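Local coordinates for protein Old Yellow Enzyme (Pichia, PDB 6AGZ) that probably catalyses the FMN-dependent asymmetric reduction of enone compounds, as an old yellow enzyme of the NADH:flavin oxidoreductase family, at residues 33-39 / 65-69; 106-112 / 181-187; 266-270 / 304-310. One frame throughout, in Å; residues are numbered along the deposited sequence.

Contact 1 (33-39 / 65-69); sequences PTTRFRN and ITEAT. With FMN (flavin mononucleotide), chain C.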
loop_
_atom_site.group_PDB
_atom_site.type_symbol
_atom_site.label_atom_id
_atom_site.label_comp_id
_atom_site.label_asym_id
_atom_site.label_seq_id
_atom_site.Cartn_x
_atom_site.Cartn_y
_atom_site.Cartn_z
ATOM N N PRO A 33 9.196 21.772 -8.539
ATOM C CA PRO A 33 10.574 22.206 -8.276
ATOM C C PRO A 33 11.513 21.705 -9.362
ATOM O O PRO A 33 11.531 20.519 -9.691
ATOM C CB PRO A 33 10.891 21.577 -6.914
ATOM C CG PRO A 33 9.903 20.463 -6.760
ATOM C CD PRO A 33 8.664 20.943 -7.444
ATOM N N THR A 34 12.288 22.628 -9.933
ATOM C CA THR A 34 13.179 22.310 -11.045
ATOM C C THR A 34 14.522 22.986 -10.802
ATOM O O THR A 34 14.635 24.210 -10.918
ATOM C CB THR A 34 12.577 22.750 -12.379
ATOM O OG1 THR A 34 11.250 22.221 -12.501
ATOM C CG2 THR A 34 13.424 22.241 -13.534
ATOM N N THR A 35 15.532 22.186 -10.476
ATOM C CA THR A 35 16.866 22.705 -10.205
ATOM C C THR A 35 17.521 23.184 -11.495
ATOM O O THR A 35 17.531 22.468 -12.501
ATOM C CB THR A 35 17.720 21.622 -9.546
ATOM O OG1 THR A 35 17.214 21.344 -8.232
ATOM C CG2 THR A 35 19.171 22.063 -9.451
ATOM N N ARG A 36 18.075 24.399 -11.464
ATOM C CA ARG A 36 18.703 24.994 -12.639
ATOM C C ARG A 36 20.102 25.543 -12.399
ATOM O O ARG A 36 20.826 25.762 -13.378
ATOM C CB ARG A 36 17.826 26.124 -13.203
ATOM C CG ARG A 36 16.403 25.707 -13.546
ATOM C CD ARG A 36 16.375 24.588 -14.576
ATOM N NE ARG A 36 17.109 24.938 -15.788
ATOM C CZ ARG A 36 16.612 25.673 -16.778
ATOM N NH1 ARG A 36 15.375 26.144 -16.700
ATOM N NH2 ARG A 36 17.353 25.939 -17.845
ATOM N N PHE A 37 20.504 25.785 -11.147
ATOM C CA PHE A 37 21.854 26.247 -10.810
ATOM C C PHE A 37 22.160 27.607 -11.440
ATOM O O PHE A 37 23.212 27.813 -12.051
ATOM C CB PHE A 37 22.909 25.214 -11.212
ATOM C CG PHE A 37 22.809 23.921 -10.458
ATOM C CD1 PHE A 37 22.602 23.916 -9.088
ATOM C CD2 PHE A 37 22.916 22.709 -11.121
ATOM C CE1 PHE A 37 22.510 22.725 -8.393
ATOM C CE2 PHE A 37 22.824 21.515 -10.431
ATOM C CZ PHE A 37 22.622 21.522 -9.065
ATOM N N ARG A 38 21.230 28.548 -11.280
ATOM C CA ARG A 38 21.428 29.921 -11.729
ATOM C C ARG A 38 21.574 30.893 -10.563
ATOM O O ARG A 38 21.361 32.098 -10.733
ATOM C CB ARG A 38 20.291 30.358 -12.653
ATOM C CG ARG A 38 20.608 30.223 -14.139
ATOM C CD ARG A 38 20.694 28.768 -14.573
ATOM N NE ARG A 38 20.812 28.635 -16.023
ATOM C CZ ARG A 38 20.662 27.491 -16.685
ATOM N NH1 ARG A 38 20.383 26.374 -16.027
ATOM N NH2 ARG A 38 20.788 27.463 -18.004
ATOM N N ASN A 39 21.925 30.392 -9.384
ATOM C CA ASN A 39 22.281 31.235 -8.256
ATOM C C ASN A 39 23.760 31.602 -8.338
ATOM O O ASN A 39 24.523 31.041 -9.126
ATOM C CB ASN A 39 21.986 30.528 -6.932
ATOM C CG ASN A 39 20.542 30.084 -6.810
ATOM O OD1 ASN A 39 19.723 30.760 -6.190
ATOM N ND2 ASN A 39 20.224 28.936 -7.399
ATOM N N ILE A 65 6.531 26.291 -7.816
ATOM C CA ILE A 65 7.363 25.718 -6.766
ATOM C C ILE A 65 8.817 25.970 -7.131
ATOM O O ILE A 65 9.244 25.657 -8.248
ATOM C CB ILE A 65 7.095 24.216 -6.564
ATOM C CG1 ILE A 65 5.599 23.964 -6.377
ATOM C CG2 ILE A 65 7.857 23.709 -5.351
ATOM C CD1 ILE A 65 5.251 22.512 -6.144
ATOM N N THR A 66 9.568 26.539 -6.194
ATOM C CA THR A 66 10.949 26.896 -6.466
ATOM C C THR A 66 11.804 25.652 -6.662
ATOM O O THR A 66 11.467 24.551 -6.219
ATOM C CB THR A 66 11.539 27.721 -5.323
ATOM O OG1 THR A 66 11.772 26.872 -4.192
ATOM C CG2 THR A 66 10.595 28.831 -4.927
ATOM N N GLU A 67 12.926 25.852 -7.346
ATOM C CA GLU A 67 14.008 24.881 -7.337
ATOM C C GLU A 67 14.329 24.471 -5.906
ATOM O O GLU A 67 14.200 25.263 -4.968
ATOM C CB GLU A 67 15.242 25.492 -7.997
ATOM C CG GLU A 67 15.602 26.839 -7.386
ATOM C CD GLU A 67 16.348 27.746 -8.337
ATOM O OE1 GLU A 67 17.592 27.658 -8.390
ATOM O OE2 GLU A 67 15.686 28.545 -9.034
ATOM N N ALA A 68 14.731 23.214 -5.739
ATOM C CA ALA A 68 15.071 22.707 -4.417
ATOM C C ALA A 68 16.151 23.572 -3.777
ATOM O O ALA A 68 17.223 23.779 -4.353
ATOM C CB ALA A 68 15.532 21.257 -4.520
ATOM N N THR A 69 15.860 24.078 -2.582
ATOM C CA THR A 69 16.660 25.113 -1.941
ATOM C C THR A 69 17.242 24.585 -0.638
ATOM O O THR A 69 16.510 24.040 0.197
ATOM C CB THR A 69 15.811 26.362 -1.677
ATOM O OG1 THR A 69 15.397 26.933 -2.925
ATOM C CG2 THR A 69 16.594 27.393 -0.888
HETATM N N1 FMN C . 12.211 17.504 -8.499
HETATM C C2 FMN C . 12.341 17.909 -7.184
HETATM O O2 FMN C . 11.590 17.453 -6.322
HETATM N N3 FMN C . 13.313 18.822 -6.830
HETATM C C4 FMN C . 14.156 19.334 -7.793
HETATM O O4 FMN C . 15.026 20.149 -7.487
HETATM C C4A FMN C . 14.026 18.929 -9.115
HETATM N N5 FMN C . 14.870 19.442 -10.073
HETATM C C5A FMN C . 14.745 19.048 -11.387
HETATM C C6 FMN C . 15.601 19.571 -12.347
HETATM C C7 FMN C . 15.483 19.177 -13.674
HETATM C C7M FMN C . 16.405 19.745 -14.709
HETATM C C8 FMN C . 14.509 18.259 -14.042
HETATM C C8M FMN C . 14.380 17.834 -15.474
HETATM C C9 FMN C . 13.655 17.735 -13.080
HETATM C C9A FMN C . 13.768 18.128 -11.749
HETATM N N10 FMN C . 12.920 17.608 -10.787
HETATM C C10 FMN C . 13.050 18.009 -9.470
HETATM C "C1'" FMN C . 11.854 16.623 -11.174
HETATM C "C2'" FMN C . 10.638 17.421 -11.653
HETATM O "O2'" FMN C . 10.156 18.214 -10.591
HETATM C "C3'" FMN C . 9.513 16.542 -12.198
HETATM O "O3'" FMN C . 9.006 15.717 -11.174
HETATM C "C4'" FMN C . 9.999 15.690 -13.366
HETATM O "O4'" FMN C . 10.721 16.495 -14.271
HETATM C "C5'" FMN C . 8.841 15.039 -14.112
HETATM O "O5'" FMN C . 7.926 16.031 -14.522
HETATM P P FMN C . 7.796 16.414 -16.080
HETATM O O1P FMN C . 7.566 15.154 -16.880
HETATM O O2P FMN C . 6.632 17.355 -16.280
HETATM O O3P FMN C . 9.070 17.087 -16.530
HETATM O O HOH W 1 10.984 25.282 -10.344
HETATM O O HOH W 2 18.022 23.573 -6.793
HETATM O O HOH W 3 18.816 25.502 -8.699
HETATM O O HOH W 4 18.589 28.782 -10.288
#
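The CA atoms of Pro33 and Glu67 lie 4.5 Å apart where two neighbouring elements of a TIM barrel meet: 33-39 is the loop leaving strand 29-31, and 65-69 runs along strand 63-70, which is interrupted within its length. No direct backbone hydrogen bond joins the segments. A water takes that role, donating to Ile65 O and weakly accepting from Thr34 N. Pro33 and Ile65 lie alongside each other with CD 3.6 Å from CG2, and the proline CB rests on Thr66 O.

The backbone carbonyl of Pro33 takes a hydrogen bond from FMN O2', and Thr35 OG1 donates to FMN O4 at 2.6 Å. Thr35 holds OG1 beside its own N (chi1 -68°), which turns the hydroxyl to the flavin. A second water donates to this oxygen and to Ala68 O, so the hydroxyl that grips the cofactor is itself tied to the neighbouring strand. Ala68 CB presses against the same flavin oxygen, FMN O4, at 3.2 Å.

Glu67 reaches the far end of the loop. Its CG sits between the backbone N and the carbonyl carbon (chi1 52°) and the chain beyond is extended; CB passes 3.2 Å from Thr34 O. Tyr53 of helix 47-57 bonds to OE2. The other oxygen is taken by Asn39 from the opposite direction, the amide and carboxylate planes standing 74° apart: Asn39 ND2 donates to Glu67 OE1 over 3.1 Å, arriving from above the carboxylate plane.

Contact 2 (106-112 / 181-187); sequences HISMQLW and FDMVEVH. With FMN (flavin mononucleotide), chain C.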
loop_
_atom_site.group_PDB
_atom_site.type_symbol
_atom_site.label_atom_id
_atom_site.label_comp_id
_atom_site.label_asym_id
_atom_site.label_seq_id
_atom_site.Cartn_x
_atom_site.Cartn_y
_atom_site.Cartn_z
ATOM N N HIS A 106 1.134 32.384 -7.229
ATOM C CA HIS A 106 1.510 31.969 -5.889
ATOM C C HIS A 106 2.694 31.019 -5.990
ATOM O O HIS A 106 2.911 30.376 -7.020
ATOM C CB HIS A 106 0.331 31.304 -5.170
ATOM C CG HIS A 106 -0.976 31.998 -5.398
ATOM N ND1 HIS A 106 -1.507 32.901 -4.504
ATOM C CD2 HIS A 106 -1.853 31.930 -6.428
ATOM C CE1 HIS A 106 -2.658 33.354 -4.968
ATOM N NE2 HIS A 106 -2.890 32.781 -6.135
ATOM N N ILE A 107 3.470 30.932 -4.913
ATOM C CA ILE A 107 4.747 30.231 -4.960
ATOM C C ILE A 107 4.995 29.492 -3.651
ATOM O O ILE A 107 4.703 30.001 -2.563
ATOM C CB ILE A 107 5.903 31.204 -5.285
ATOM C CG1 ILE A 107 7.210 30.440 -5.500
ATOM C CG2 ILE A 107 6.049 32.266 -4.200
ATOM C CD1 ILE A 107 8.294 31.276 -6.143
ATOM N N SER A 108 5.519 28.274 -3.771
ATOM C CA SER A 108 5.987 27.473 -2.652
ATOM C C SER A 108 7.473 27.200 -2.832
ATOM O O SER A 108 7.957 27.054 -3.957
ATOM C CB SER A 108 5.219 26.146 -2.558
ATOM O OG SER A 108 5.854 25.242 -1.670
ATOM N N MET A 109 8.204 27.144 -1.723
ATOM C CA MET A 109 9.628 26.837 -1.751
ATOM C C MET A 109 9.850 25.405 -1.284
ATOM O O MET A 109 9.404 25.028 -0.194
ATOM C CB MET A 109 10.433 27.803 -0.882
ATOM C CG MET A 109 11.839 27.288 -0.585
ATOM S SD MET A 109 12.953 28.482 0.179
ATOM C CE MET A 109 13.435 29.462 -1.237
ATOM N N GLN A 110 10.537 24.615 -2.103
ATOM C CA GLN A 110 10.942 23.273 -1.714
ATOM C C GLN A 110 12.286 23.345 -1.001
ATOM O O GLN A 110 13.219 23.992 -1.486
ATOM C CB GLN A 110 11.034 22.348 -2.929
ATOM C CG GLN A 110 11.226 20.886 -2.558
ATOM C CD GLN A 110 11.636 20.027 -3.737
ATOM O OE1 GLN A 110 12.555 20.370 -4.477
ATOM N NE2 GLN A 110 10.954 18.901 -3.917
ATOM N N LEU A 111 12.379 22.686 0.152
ATOM C CA LEU A 111 13.600 22.668 0.946
ATOM C C LEU A 111 14.404 21.412 0.633
ATOM O O LEU A 111 13.869 20.300 0.679
ATOM C CB LEU A 111 13.286 22.733 2.441
ATOM C CG LEU A 111 12.707 24.051 2.956
ATOM C CD1 LEU A 111 12.578 24.015 4.474
ATOM C CD2 LEU A 111 13.555 25.233 2.509
ATOM N N TRP A 112 15.687 21.595 0.338
ATOM C CA TRP A 112 16.562 20.521 -0.108
ATOM C C TRP A 112 17.529 20.129 1.001
ATOM O O TRP A 112 17.985 20.980 1.772
ATOM C CB TRP A 112 17.352 20.953 -1.347
ATOM C CG TRP A 112 17.630 19.854 -2.332
ATOM C CD1 TRP A 112 17.221 18.555 -2.258
ATOM C CD2 TRP A 112 18.374 19.972 -3.550
ATOM N NE1 TRP A 112 17.666 17.856 -3.356
ATOM C CE2 TRP A 112 18.372 18.705 -4.166
ATOM C CE3 TRP A 112 19.032 21.030 -4.185
ATOM C CZ2 TRP A 112 19.014 18.465 -5.378
ATOM C CZ3 TRP A 112 19.666 20.790 -5.388
ATOM C CH2 TRP A 112 19.653 19.518 -5.972
ATOM N N PHE A 181 6.740 33.213 1.206
ATOM C CA PHE A 181 6.249 32.100 0.403
ATOM C C PHE A 181 4.897 31.619 0.923
ATOM O O PHE A 181 4.588 31.726 2.113
ATOM C CB PHE A 181 7.247 30.939 0.418
ATOM C CG PHE A 181 8.485 31.183 -0.397
ATOM C CD1 PHE A 181 8.509 30.885 -1.750
ATOM C CD2 PHE A 181 9.632 31.690 0.192
ATOM C CE1 PHE A 181 9.649 31.099 -2.503
ATOM C CE2 PHE A 181 10.776 31.906 -0.556
ATOM C CZ PHE A 181 10.784 31.610 -1.905
ATOM N N ASP A 182 4.086 31.076 0.014
ATOM C CA ASP A 182 2.770 30.585 0.407
ATOM C C ASP A 182 2.862 29.231 1.099
ATOM O O ASP A 182 2.099 28.957 2.032
ATOM C CB ASP A 182 1.850 30.503 -0.812
ATOM C CG ASP A 182 1.633 31.852 -1.470
ATOM O OD1 ASP A 182 0.836 32.654 -0.937
ATOM O OD2 ASP A 182 2.260 32.115 -2.517
ATOM N N MET A 183 3.782 28.376 0.660
ATOM C CA MET A 183 4.020 27.097 1.308
ATOM C C MET A 183 5.516 26.846 1.387
ATOM O O MET A 183 6.325 27.549 0.775
ATOM C CB MET A 183 3.352 25.929 0.567
ATOM C CG MET A 183 1.850 26.025 0.438
ATOM S SD MET A 183 1.363 26.735 -1.142
ATOM C CE MET A 183 -0.415 26.521 -1.068
ATOM N N VAL A 184 5.872 25.824 2.155
ATOM C CA VAL A 184 7.223 25.285 2.182
ATOM C C VAL A 184 7.108 23.779 1.987
ATOM O O VAL A 184 6.327 23.114 2.677
ATOM C CB VAL A 184 7.966 25.655 3.485
ATOM C CG1 VAL A 184 7.370 24.963 4.714
ATOM C CG2 VAL A 184 9.442 25.367 3.353
ATOM N N GLU A 185 7.828 23.251 1.003
ATOM C CA GLU A 185 7.690 21.859 0.595
ATOM C C GLU A 185 8.925 21.083 1.026
ATOM O O GLU A 185 10.048 21.429 0.647
ATOM C CB GLU A 185 7.483 21.736 -0.914
ATOM C CG GLU A 185 7.480 20.296 -1.406
ATOM C CD GLU A 185 7.245 20.184 -2.897
ATOM O OE1 GLU A 185 6.483 21.009 -3.444
ATOM O OE2 GLU A 185 7.825 19.274 -3.524
ATOM N N VAL A 186 8.712 20.034 1.812
ATOM C CA VAL A 186 9.803 19.197 2.292
ATOM C C VAL A 186 10.138 18.181 1.206
ATOM O O VAL A 186 9.321 17.319 0.868
ATOM C CB VAL A 186 9.438 18.511 3.612
ATOM C CG1 VAL A 186 10.484 17.498 3.974
ATOM C CG2 VAL A 186 9.302 19.546 4.718
ATOM N N HIS A 187 11.339 18.298 0.640
ATOM C CA HIS A 187 11.829 17.354 -0.360
ATOM C C HIS A 187 12.247 16.076 0.355
ATOM O O HIS A 187 13.244 16.061 1.085
ATOM C CB HIS A 187 12.991 17.961 -1.140
ATOM C CG HIS A 187 13.376 17.191 -2.366
ATOM N ND1 HIS A 187 13.004 15.880 -2.573
ATOM C CD2 HIS A 187 14.104 17.551 -3.450
ATOM C CE1 HIS A 187 13.486 15.466 -3.732
ATOM N NE2 HIS A 187 14.156 16.461 -4.284
HETATM N N1 FMN C . 12.211 17.504 -8.499
HETATM C C2 FMN C . 12.341 17.909 -7.184
HETATM O O2 FMN C . 11.590 17.453 -6.322
HETATM N N3 FMN C . 13.313 18.822 -6.830
HETATM C C4 FMN C . 14.156 19.334 -7.793
HETATM O O4 FMN C . 15.026 20.149 -7.487
HETATM C C4A FMN C . 14.026 18.929 -9.115
HETATM N N5 FMN C . 14.870 19.442 -10.073
HETATM C C5A FMN C . 14.745 19.048 -11.387
HETATM C C6 FMN C . 15.601 19.571 -12.347
HETATM C C7 FMN C . 15.483 19.177 -13.674
HETATM C C7M FMN C . 16.405 19.745 -14.709
HETATM C C8 FMN C . 14.509 18.259 -14.042
HETATM C C8M FMN C . 14.380 17.834 -15.474
HETATM C C9 FMN C . 13.655 17.735 -13.080
HETATM C C9A FMN C . 13.768 18.128 -11.749
HETATM N N10 FMN C . 12.920 17.608 -10.787
HETATM C C10 FMN C . 13.050 18.009 -9.470
HETATM C "C1'" FMN C . 11.854 16.623 -11.174
HETATM C "C2'" FMN C . 10.638 17.421 -11.653
HETATM O "O2'" FMN C . 10.156 18.214 -10.591
HETATM C "C3'" FMN C . 9.513 16.542 -12.198
HETATM O "O3'" FMN C . 9.006 15.717 -11.174
HETATM C "C4'" FMN C . 9.999 15.690 -13.366
HETATM O "O4'" FMN C . 10.721 16.495 -14.271
HETATM C "C5'" FMN C . 8.841 15.039 -14.112
HETATM O "O5'" FMN C . 7.926 16.031 -14.522
HETATM P P FMN C . 7.796 16.414 -16.080
HETATM O O1P FMN C . 7.566 15.154 -16.880
HETATM O O2P FMN C . 6.632 17.355 -16.280
HETATM O O3P FMN C . 9.070 17.087 -16.530
HETATM O O HOH W 5 14.603 18.096 2.163
#
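Gln110 lays its side-chain amide over one face of the His187 ring, with Gln110 NE2 3.3 Å from His187 CG and the two planes only 16° apart. The same amide pairs with the flavin: Gln110 NE2 donates to FMN O2 at 2.9 Å, almost straight (169°), while Gln110 OE1 accepts from FMN N3. FMN O2 also lies over a face of the His187 ring, and Trp112 CD1 comes within 3.5 Å of His187 CD2, the near-parallel rings being slid apart so that they barely overlap.

Glu185 stands behind this first shell. Its OE2 receives a weak bond from Gln110 NE2, and its OE1 is bonded to Tyr281. The backbones supply the scaffold, two parallel strands of the TIM barrel whose bonds include Leu111 N to Glu185 O at 2.7 Å and Glu185 N to Met109 O.

On the opposite sheet face Met109 CB sits over the centre of the Phe181 ring, 3.7 Å from its centroid, and a bend at chi3 (-79°) brings CE against CZ. At the strand entrance Asp182 OD2 takes Ile107 N at 2.9 Å and also binds His101.

One amide thus matches both the donor and the acceptor on the pyrimidine edge. Its N-H at O2 may stabilise negative charge on reduced flavin, and His187 probably occupies the substrate-binding histidine position of this family.

Contact 3 (266-270 / 304-310); sequences LSELE and WMLQIWK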
loop_
_atom_site.group_PDB
_atom_site.type_symbol
_atom_site.label_atom_id
_atom_site.label_comp_id
_atom_site.label_asym_id
_atom_site.label_seq_id
_atom_site.Cartn_x
_atom_site.Cartn_y
_atom_site.Cartn_z
ATOM N N LEU A 266 2.112 7.973 4.277
ATOM C CA LEU A 266 0.860 8.610 3.877
ATOM C C LEU A 266 -0.214 8.440 4.941
ATOM O O LEU A 266 -0.990 9.368 5.204
ATOM C CB LEU A 266 0.381 8.034 2.546
ATOM C CG LEU A 266 1.187 8.401 1.302
ATOM C CD1 LEU A 266 0.658 7.634 0.113
ATOM C CD2 LEU A 266 1.121 9.898 1.047
ATOM N N SER A 267 -0.282 7.257 5.558
ATOM C CA SER A 267 -1.251 7.036 6.625
ATOM C C SER A 267 -1.022 7.995 7.786
ATOM O O SER A 267 -1.981 8.496 8.386
ATOM C CB SER A 267 -1.183 5.586 7.105
ATOM O OG SER A 267 -2.119 5.349 8.143
ATOM N N GLU A 268 0.243 8.268 8.113
ATOM C CA GLU A 268 0.539 9.178 9.215
ATOM C C GLU A 268 0.187 10.616 8.857
ATOM O O GLU A 268 -0.351 11.355 9.692
ATOM C CB GLU A 268 2.011 9.060 9.605
ATOM C CG GLU A 268 2.312 7.831 10.439
ATOM C CD GLU A 268 1.657 7.892 11.803
ATOM O OE1 GLU A 268 2.092 8.717 12.632
ATOM O OE2 GLU A 268 0.697 7.129 12.042
ATOM N N LEU A 269 0.480 11.033 7.621
ATOM C CA LEU A 269 0.090 12.375 7.198
ATOM C C LEU A 269 -1.426 12.540 7.223
ATOM O O LEU A 269 -1.943 13.570 7.676
ATOM C CB LEU A 269 0.648 12.669 5.805
ATOM C CG LEU A 269 2.172 12.615 5.671
ATOM C CD1 LEU A 269 2.596 12.896 4.238
ATOM C CD2 LEU A 269 2.833 13.591 6.635
ATOM N N GLU A 270 -2.157 11.524 6.753
ATOM C CA GLU A 270 -3.613 11.576 6.798
ATOM C C GLU A 270 -4.132 11.561 8.230
ATOM O O GLU A 270 -5.179 12.154 8.510
ATOM C CB GLU A 270 -4.207 10.410 6.006
ATOM C CG GLU A 270 -5.728 10.412 5.935
ATOM C CD GLU A 270 -6.276 11.599 5.164
ATOM O OE1 GLU A 270 -5.580 12.089 4.250
ATOM O OE2 GLU A 270 -7.402 12.044 5.472
ATOM N N TRP A 304 -2.989 3.630 -5.147
ATOM C CA TRP A 304 -3.039 3.331 -3.720
ATOM C C TRP A 304 -2.706 4.559 -2.884
ATOM O O TRP A 304 -3.316 4.784 -1.833
ATOM C CB TRP A 304 -2.085 2.183 -3.387
ATOM C CG TRP A 304 -0.658 2.451 -3.763
ATOM C CD1 TRP A 304 -0.066 2.186 -4.963
ATOM C CD2 TRP A 304 0.357 3.030 -2.933
ATOM N NE1 TRP A 304 1.253 2.567 -4.935
ATOM C CE2 TRP A 304 1.538 3.088 -3.700
ATOM C CE3 TRP A 304 0.381 3.505 -1.619
ATOM C CZ2 TRP A 304 2.732 3.601 -3.195
ATOM C CZ3 TRP A 304 1.568 4.016 -1.119
ATOM C CH2 TRP A 304 2.726 4.059 -1.906
ATOM N N MET A 305 -1.750 5.372 -3.344
ATOM C CA MET A 305 -1.436 6.607 -2.635
ATOM C C MET A 305 -2.684 7.462 -2.469
ATOM O O MET A 305 -3.009 7.906 -1.359
ATOM C CB MET A 305 -0.342 7.378 -3.376
ATOM C CG MET A 305 0.913 6.561 -3.642
ATOM S SD MET A 305 2.279 7.517 -4.334
ATOM C CE MET A 305 2.849 8.389 -2.878
ATOM N N LEU A 306 -3.427 7.661 -3.560
ATOM C CA LEU A 306 -4.638 8.469 -3.493
ATOM C C LEU A 306 -5.709 7.819 -2.630
ATOM O O LEU A 306 -6.625 8.512 -2.174
ATOM C CB LEU A 306 -5.181 8.732 -4.900
ATOM C CG LEU A 306 -4.433 9.662 -5.866
ATOM C CD1 LEU A 306 -5.366 10.757 -6.362
ATOM C CD2 LEU A 306 -3.171 10.275 -5.268
ATOM N N GLN A 307 -5.615 6.506 -2.393
ATOM C CA GLN A 307 -6.534 5.865 -1.460
ATOM C C GLN A 307 -6.305 6.344 -0.034
ATOM O O GLN A 307 -7.260 6.454 0.743
ATOM C CB GLN A 307 -6.389 4.344 -1.518
ATOM C CG GLN A 307 -7.088 3.677 -2.687
ATOM C CD GLN A 307 -7.222 2.177 -2.493
ATOM O OE1 GLN A 307 -6.856 1.389 -3.365
ATOM N NE2 GLN A 307 -7.750 1.777 -1.341
ATOM N N ILE A 308 -5.055 6.635 0.327
ATOM C CA ILE A 308 -4.712 6.922 1.714
ATOM C C ILE A 308 -4.828 8.416 1.978
ATOM O O ILE A 308 -5.556 8.845 2.879
ATOM C CB ILE A 308 -3.300 6.410 2.050
ATOM C CG1 ILE A 308 -3.180 4.926 1.695
ATOM C CG2 ILE A 308 -2.999 6.628 3.519
ATOM C CD1 ILE A 308 -1.774 4.382 1.806
ATOM N N TRP A 309 -4.110 9.216 1.195
ATOM C CA TRP A 309 -4.127 10.664 1.360
ATOM C C TRP A 309 -5.386 11.235 0.718
ATOM O O TRP A 309 -5.650 10.996 -0.466
ATOM C CB TRP A 309 -2.872 11.280 0.751
ATOM C CG TRP A 309 -2.886 12.767 0.759
ATOM C CD1 TRP A 309 -3.076 13.588 -0.312
ATOM C CD2 TRP A 309 -2.718 13.621 1.897
ATOM N NE1 TRP A 309 -3.030 14.901 0.086
ATOM C CE2 TRP A 309 -2.813 14.950 1.437
ATOM C CE3 TRP A 309 -2.494 13.392 3.258
ATOM C CZ2 TRP A 309 -2.689 16.044 2.289
ATOM C CZ3 TRP A 309 -2.373 14.481 4.102
ATOM C CH2 TRP A 309 -2.470 15.790 3.615
ATOM N N LYS A 310 -6.160 11.993 1.497
ATOM C CA LYS A 310 -7.440 12.521 1.048
ATOM C C LYS A 310 -7.387 13.992 0.656
ATOM O O LYS A 310 -8.378 14.509 0.128
ATOM C CB LYS A 310 -8.501 12.335 2.141
ATOM C CG LYS A 310 -8.677 10.900 2.606
ATOM C CD LYS A 310 -9.219 10.018 1.495
ATOM C CE LYS A 310 -9.565 8.632 2.017
ATOM N NZ LYS A 310 -10.172 7.781 0.959
#
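Leu266 fills the apolar centre between two helices on the outside of the TIM barrel, 258-274 and 303-308. The short axes of 266-270 and 304-308 run 25° apart in direction and approach to 9.9 Å, so the side chains bridge the gap. Leu266 CD1 meets Met305 CB at 3.6 Å, the two side chains crossing at about a right angle, and also reaches Trp304 CZ3. Its CB packs on Ile308 CG2 at 3.8 Å; that methyl, anti to the backbone N of Ile308, continues to Ser267 N.

Farther along, Trp309 is the first residue to leave helical geometry. Its indole turns back to 266-270, CZ3 lying 3.9 Å from Leu269 CB, and Leu269 O sits at the ring edge. Indole NE1 is held by Val312 O, while Arg278 makes a cation-pi contact with the ring. On the other flank Ser267 OG bonds to His257 N of the second subunit, placing this helix pair at the dimer interface.

The polar edge belongs to Glu270. A bend at chi2 (65°) folds its chain over Ile308 O, 3.4 Å from CG, and OE1 forms a salt bridge with Arg278. OE2 touches Lys310 CG at 3.3 Å, the aliphatic part of that chain. Just past the helix end, Lys310 N donates to Glu270 OE1 at 2.8 Å from above the carboxylate plane.

In the fold
The three contacts follow in series along the chain, each closing before the next opens, and all lie within the one barrel. Contacts 1 and 2 are neighbours, their centres 11 Å apart: strands 63-70 and 106-112 adjoin in the eight-stranded sheet, Thr66 N lies 2.8 Å from Ser108 O, and both contacts touch FMN. Together they supply part of the flavin pocket, completed by residues such as Arg239, Gly318 and Ser343. Contact 3 belongs to the outer helical layer, its centre 27 Å from that of contact 1 and 20 Å from that of contact 2, touching neither. Among these contacts, FMN is met at the barrel strands and the loop after strand 29-31, and the second subunit at the outer helices.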